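Local atomic coordinates of archaeal actin homolog (Thermoplasma acidophilum, PDB entry 2FSJ), a protein that polymerizes in the presence of nucleoside triphosphates, optimally ATP, into bundles of helical filaments, as an archaeal relative of actin. Residues 121-126 with 165-170; 147-152 with 161-166. All coordinates share one frame; numbering follows the deposited sequence.

Contact 1 (121-126 with 165-170); sequences DLVIGS and RLIMRP
Val123 and Arg165 are paired across two parallel strands and run out alongside each other from the same face. The arginine can be followed outward: CB rests 4.1 Å from Val123 CG2, and the nearly eclipsed bend at chi3 (15°) then folds the guanidinium back, so that CZ returns to within 4.1 Å of that same methyl. Val123 CG2 sits over one face of the guanidinium, offset toward its rim, 3.9 Å from Arg165 NH2. Ala342 of helix 333-343 also packs on Val123. The strands run at 13° to each other, neighbours in the large mixed sheet of the actin-like N-terminal domain, and four backbone bonds alternate between them, among them Ile167 N to Ile124 O (2.8 Å) and Ser126 N to Ile167 O (2.8 Å). On the other face Leu166, with CG anti to its backbone N (chi1 -176°), brings CD1 to 3.7 Å from Ile124 CG2 and 3.6 Å from Ile124 O. Farther along, Met168 lays SD 3.7 Å from Ser126 CB, while Ser126 OG turns to a hydrogen bond with Leu26 O on the next strand.

Contact 2 (147-152 with 161-166); sequences KVLTVT and FNITRL
A beta hairpin at the margin of the N-terminal domain sheet joins Leu149 to Phe161 and Ile163, its strands running antiparallel at 154°. Leu149 and Phe161 form a hydrogen-bonded pair: Leu149 N gives a bond to Phe161 O (2.7 Å), and Phe161 N returns one to Leu149 O (2.8 Å). Next to them Val148 and Asn162 make a non-hydrogen-bonded pair, with CA atoms 4.6 Å apart; Asn162 ND2 is hydrogen-bonded to Asp121 OD1 on the neighbouring strand. On the opposite face Ile163 puts CG1 beside its backbone N (chi1 -53°) and extends CD1 across Leu149, 3.6 Å from Leu149 CD1 and 3.9 Å from Leu149 CG. With an alanine here CG1, CG2 and CD1 are gone, which would probably leave a gap beside Leu149 CD1. Leu108 of helix 101-111 touches both Leu149 and Phe161, which places these side chains between sheet and helix. Farther along the hairpin Val151 meets the phenylalanine ring at its edge, near the ring plane, with CG2 4.0 Å from Phe161 CE2.

In the fold
Strand 158-170 serves both contacts: 161-166 pairs with strand 147-152 in contact 2, and 165-170 with strand 120-128 in contact 1; the segments overlap at Arg165 and Leu166, which touch only in contact 1. Strand 120-128 is followed by helix 133-144 and then the hairpin, a crossover between parallel neighbours. The centres lie 12 Å apart in one mixed sheet, with 147-152 one of its two outermost strands. Between the contacts, Leu122 N probably bonds to Asn162 O (2.8 Å), and Ile124 CD1 packs on Ile163 CD1. The side chains of Ser126 and Leu149 are about 9 and 12 Å from that of Thr33, an ATP-binding residue. Strand 158-170 thus ties the edge hairpin to the inner parallel strands.

Contact 1 (121-126 with 165-170)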
loop_
_atom_site.group_PDB
_atom_site.type_symbol
_atom_site.label_atom_id
_atom_site.label_comp_id
_atom_site.label_asym_id
_atom_site.label_seq_id
_atom_site.Cartn_x
_atom_site.Cartn_y
_atom_site.Cartn_z
ATOM N N ASP A 121 -12.198 12.470 18.602
ATOM C CA ASP A 121 -11.178 13.345 18.017
ATOM C C ASP A 121 -9.963 12.530 17.615
ATOM O O ASP A 121 -9.360 11.865 18.479
ATOM C CB ASP A 121 -10.717 14.401 19.016
ATOM C CG ASP A 121 -11.741 15.468 19.240
ATOM O OD1 ASP A 121 -12.761 15.491 18.510
ATOM O OD2 ASP A 121 -11.583 16.336 20.127
ATOM N N LEU A 122 -9.597 12.593 16.330
ATOM C CA LEU A 122 -8.519 11.779 15.787
ATOM C C LEU A 122 -7.380 12.606 15.310
ATOM O O LEU A 122 -7.594 13.658 14.732
ATOM C CB LEU A 122 -9.023 11.072 14.509
ATOM C CG LEU A 122 -9.903 9.876 14.651
ATOM C CD1 LEU A 122 -10.197 9.293 13.242
ATOM C CD2 LEU A 122 -9.224 8.854 15.567
ATOM N N VAL A 123 -6.174 12.092 15.472
ATOM C CA VAL A 123 -5.044 12.525 14.668
ATOM C C VAL A 123 -4.701 11.313 13.779
ATOM O O VAL A 123 -4.485 10.204 14.307
ATOM C CB VAL A 123 -3.835 12.872 15.521
ATOM C CG1 VAL A 123 -2.620 13.117 14.661
ATOM C CG2 VAL A 123 -4.133 14.143 16.458
ATOM N N ILE A 124 -4.660 11.532 12.473
ATOM C CA ILE A 124 -4.289 10.469 11.525
ATOM C C ILE A 124 -2.844 10.703 11.045
ATOM O O ILE A 124 -2.483 11.808 10.593
ATOM C CB ILE A 124 -5.263 10.444 10.316
ATOM C CG1 ILE A 124 -6.704 10.106 10.747
ATOM C CG2 ILE A 124 -4.755 9.443 9.247
ATOM C CD1 ILE A 124 -7.784 10.400 9.676
ATOM N N GLY A 125 -2.008 9.687 11.165
ATOM C CA GLY A 125 -0.695 9.681 10.566
ATOM C C GLY A 125 -0.763 8.859 9.256
ATOM O O GLY A 125 -1.197 7.693 9.229
ATOM N N SER A 126 -0.414 9.488 8.153
ATOM C CA SER A 126 -0.473 8.820 6.846
ATOM C C SER A 126 0.711 9.260 5.969
ATOM O O SER A 126 1.698 9.850 6.424
ATOM C CB SER A 126 -1.820 9.056 6.162
ATOM O OG SER A 126 -2.048 8.112 5.099
ATOM N N ARG A 165 -6.278 16.568 12.955
ATOM C CA ARG A 165 -4.948 16.795 12.385
ATOM C C ARG A 165 -4.546 15.613 11.568
ATOM O O ARG A 165 -4.839 14.494 11.943
ATOM C CB ARG A 165 -3.913 17.006 13.478
ATOM C CG ARG A 165 -2.566 17.443 12.978
ATOM C CD ARG A 165 -1.673 18.221 13.972
ATOM N NE ARG A 165 -2.122 18.114 15.359
ATOM C CZ ARG A 165 -1.570 17.345 16.294
ATOM N NH1 ARG A 165 -0.515 16.582 16.018
ATOM N NH2 ARG A 165 -2.082 17.335 17.527
ATOM N N LEU A 166 -3.908 15.901 10.436
ATOM C CA LEU A 166 -3.340 14.906 9.570
ATOM C C LEU A 166 -1.840 15.153 9.517
ATOM O O LEU A 166 -1.408 16.245 9.092
ATOM C CB LEU A 166 -3.988 15.055 8.196
ATOM C CG LEU A 166 -3.647 14.074 7.107
ATOM C CD1 LEU A 166 -4.023 12.639 7.498
ATOM C CD2 LEU A 166 -4.320 14.504 5.800
ATOM N N ILE A 167 -1.049 14.163 9.937
ATOM C CA ILE A 167 0.393 14.208 9.868
ATOM C C ILE A 167 0.810 13.265 8.717
ATOM O O ILE A 167 0.314 12.151 8.624
ATOM C CB ILE A 167 1.011 13.771 11.194
ATOM C CG1 ILE A 167 0.613 14.750 12.344
ATOM C CG2 ILE A 167 2.560 13.612 11.096
ATOM C CD1 ILE A 167 1.034 16.179 12.106
ATOM N N MET A 168 1.717 13.733 7.877
ATOM C CA MET A 168 2.086 13.042 6.647
ATOM C C MET A 168 3.582 12.875 6.525
ATOM O O MET A 168 4.326 13.814 6.795
ATOM C CB MET A 168 1.582 13.839 5.448
ATOM C CG MET A 168 0.076 13.961 5.386
ATOM S SD MET A 168 -0.734 12.425 4.989
ATOM C CE MET A 168 -0.407 12.225 3.157
ATOM N N ARG A 169 4.018 11.715 6.036
ATOM C CA ARG A 169 5.427 11.499 5.693
ATOM C C ARG A 169 5.497 10.884 4.313
ATOM O O ARG A 169 4.543 10.213 3.956
ATOM C CB ARG A 169 6.057 10.535 6.665
ATOM C CG ARG A 169 6.345 11.117 8.025
ATOM C CD ARG A 169 7.370 12.249 8.031
ATOM N NE ARG A 169 7.552 12.734 9.392
ATOM C CZ ARG A 169 6.822 13.688 9.971
ATOM N NH1 ARG A 169 5.843 14.332 9.314
ATOM N NH2 ARG A 169 7.098 14.028 11.225
ATOM N N PRO A 170 6.591 11.077 3.557
ATOM C CA PRO A 170 6.742 10.436 2.245
ATOM C C PRO A 170 6.703 8.934 2.346
ATOM O O PRO A 170 7.258 8.362 3.288
ATOM C CB PRO A 170 8.117 10.935 1.767
ATOM C CG PRO A 170 8.256 12.252 2.413
ATOM C CD PRO A 170 7.733 11.962 3.811
#

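Contact 2 (147-152 with 161-166)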
loop_
_atom_site.group_PDB
_atom_site.type_symbol
_atom_site.label_atom_id
_atom_site.label_comp_id
_atom_site.label_asym_id
_atom_site.label_seq_id
_atom_site.Cartn_x
_atom_site.Cartn_y
_atom_site.Cartn_z
ATOM N N LYS A 147 -12.731 18.113 9.465
ATOM C CA LYS A 147 -14.006 17.613 8.965
ATOM C C LYS A 147 -14.546 16.633 9.989
ATOM O O LYS A 147 -13.788 15.854 10.550
ATOM C CB LYS A 147 -13.859 16.859 7.666
ATOM C CG LYS A 147 -13.235 17.604 6.482
ATOM C CD LYS A 147 -13.867 18.874 6.077
ATOM C CE LYS A 147 -13.095 19.551 4.904
ATOM N NZ LYS A 147 -12.143 20.537 5.394
ATOM N N VAL A 148 -15.864 16.646 10.166
ATOM C CA VAL A 148 -16.575 15.601 10.890
ATOM C C VAL A 148 -17.050 14.533 9.915
ATOM O O VAL A 148 -17.795 14.802 8.987
ATOM C CB VAL A 148 -17.758 16.194 11.655
ATOM C CG1 VAL A 148 -18.673 15.137 12.233
ATOM C CG2 VAL A 148 -17.225 17.110 12.783
ATOM N N LEU A 149 -16.568 13.322 10.105
ATOM C CA LEU A 149 -17.009 12.197 9.302
ATOM C C LEU A 149 -17.990 11.364 10.063
ATOM O O LEU A 149 -17.721 10.940 11.183
ATOM C CB LEU A 149 -15.816 11.314 8.980
ATOM C CG LEU A 149 -14.551 11.950 8.388
ATOM C CD1 LEU A 149 -13.681 10.747 7.885
ATOM C CD2 LEU A 149 -14.827 12.949 7.283
ATOM N N THR A 150 -19.147 11.143 9.474
ATOM C CA THR A 150 -20.216 10.398 10.111
ATOM C C THR A 150 -20.463 9.163 9.270
ATOM O O THR A 150 -20.897 9.288 8.120
ATOM C CB THR A 150 -21.469 11.238 10.103
ATOM O OG1 THR A 150 -21.175 12.485 10.765
ATOM C CG2 THR A 150 -22.536 10.590 10.908
ATOM N N VAL A 151 -20.204 7.996 9.847
ATOM C CA VAL A 151 -20.358 6.730 9.128
ATOM C C VAL A 151 -21.545 5.952 9.721
ATOM O O VAL A 151 -21.606 5.743 10.938
ATOM C CB VAL A 151 -19.090 5.878 9.271
ATOM C CG1 VAL A 151 -19.161 4.620 8.403
ATOM C CG2 VAL A 151 -17.851 6.700 8.989
ATOM N N THR A 152 -22.471 5.539 8.853
ATOM C CA THR A 152 -23.575 4.651 9.209
ATOM C C THR A 152 -23.324 3.226 8.758
ATOM O O THR A 152 -22.845 2.981 7.635
ATOM C CB THR A 152 -24.892 5.167 8.611
ATOM O OG1 THR A 152 -25.086 6.533 9.000
ATOM C CG2 THR A 152 -26.111 4.395 9.173
ATOM N N PHE A 161 -16.356 10.740 13.657
ATOM C CA PHE A 161 -14.910 10.973 13.797
ATOM C C PHE A 161 -14.600 12.422 13.397
ATOM O O PHE A 161 -14.987 12.893 12.298
ATOM C CB PHE A 161 -14.116 9.982 12.897
ATOM C CG PHE A 161 -14.519 8.537 13.073
ATOM C CD1 PHE A 161 -13.924 7.734 14.072
ATOM C CD2 PHE A 161 -15.498 7.977 12.274
ATOM C CE1 PHE A 161 -14.272 6.407 14.221
ATOM C CE2 PHE A 161 -15.868 6.619 12.429
ATOM C CZ PHE A 161 -15.265 5.847 13.439
ATOM N N ASN A 162 -13.930 13.135 14.294
ATOM C CA ASN A 162 -13.493 14.506 14.077
ATOM C C ASN A 162 -12.036 14.465 13.777
ATOM O O ASN A 162 -11.196 14.116 14.642
ATOM C CB ASN A 162 -13.711 15.388 15.296
ATOM C CG ASN A 162 -13.274 16.868 15.057
ATOM O OD1 ASN A 162 -13.239 17.384 13.915
ATOM N ND2 ASN A 162 -12.940 17.546 16.142
ATOM N N ILE A 163 -11.703 14.740 12.532
ATOM C CA ILE A 163 -10.324 14.648 12.141
ATOM C C ILE A 163 -9.719 15.991 12.498
ATOM O O ILE A 163 -10.022 16.980 11.822
ATOM C CB ILE A 163 -10.188 14.375 10.606
ATOM C CG1 ILE A 163 -11.028 13.136 10.201
ATOM C CG2 ILE A 163 -8.723 14.300 10.288
ATOM C CD1 ILE A 163 -10.723 12.489 8.792
ATOM N N THR A 164 -8.894 16.029 13.543
ATOM C CA THR A 164 -8.301 17.285 14.064
ATOM C C THR A 164 -6.981 17.605 13.406
ATOM O O THR A 164 -6.578 18.784 13.313
ATOM C CB THR A 164 -8.081 17.277 15.594
ATOM O OG1 THR A 164 -7.116 16.282 15.959
ATOM C CG2 THR A 164 -9.319 16.906 16.342
ATOM N N ARG A 165 -6.278 16.568 12.955
ATOM C CA ARG A 165 -4.948 16.795 12.385
ATOM C C ARG A 165 -4.546 15.613 11.568
ATOM O O ARG A 165 -4.839 14.494 11.943
ATOM C CB ARG A 165 -3.913 17.006 13.478
ATOM C CG ARG A 165 -2.566 17.443 12.978
ATOM C CD ARG A 165 -1.673 18.221 13.972
ATOM N NE ARG A 165 -2.122 18.114 15.359
ATOM C CZ ARG A 165 -1.570 17.345 16.294
ATOM N NH1 ARG A 165 -0.515 16.582 16.018
ATOM N NH2 ARG A 165 -2.082 17.335 17.527
ATOM N N LEU A 166 -3.908 15.901 10.436
ATOM C CA LEU A 166 -3.340 14.906 9.570
ATOM C C LEU A 166 -1.840 15.153 9.517
ATOM O O LEU A 166 -1.408 16.245 9.092
ATOM C CB LEU A 166 -3.988 15.055 8.196
ATOM C CG LEU A 166 -3.647 14.074 7.107
ATOM C CD1 LEU A 166 -4.023 12.639 7.498
ATOM C CD2 LEU A 166 -4.320 14.504 5.800
#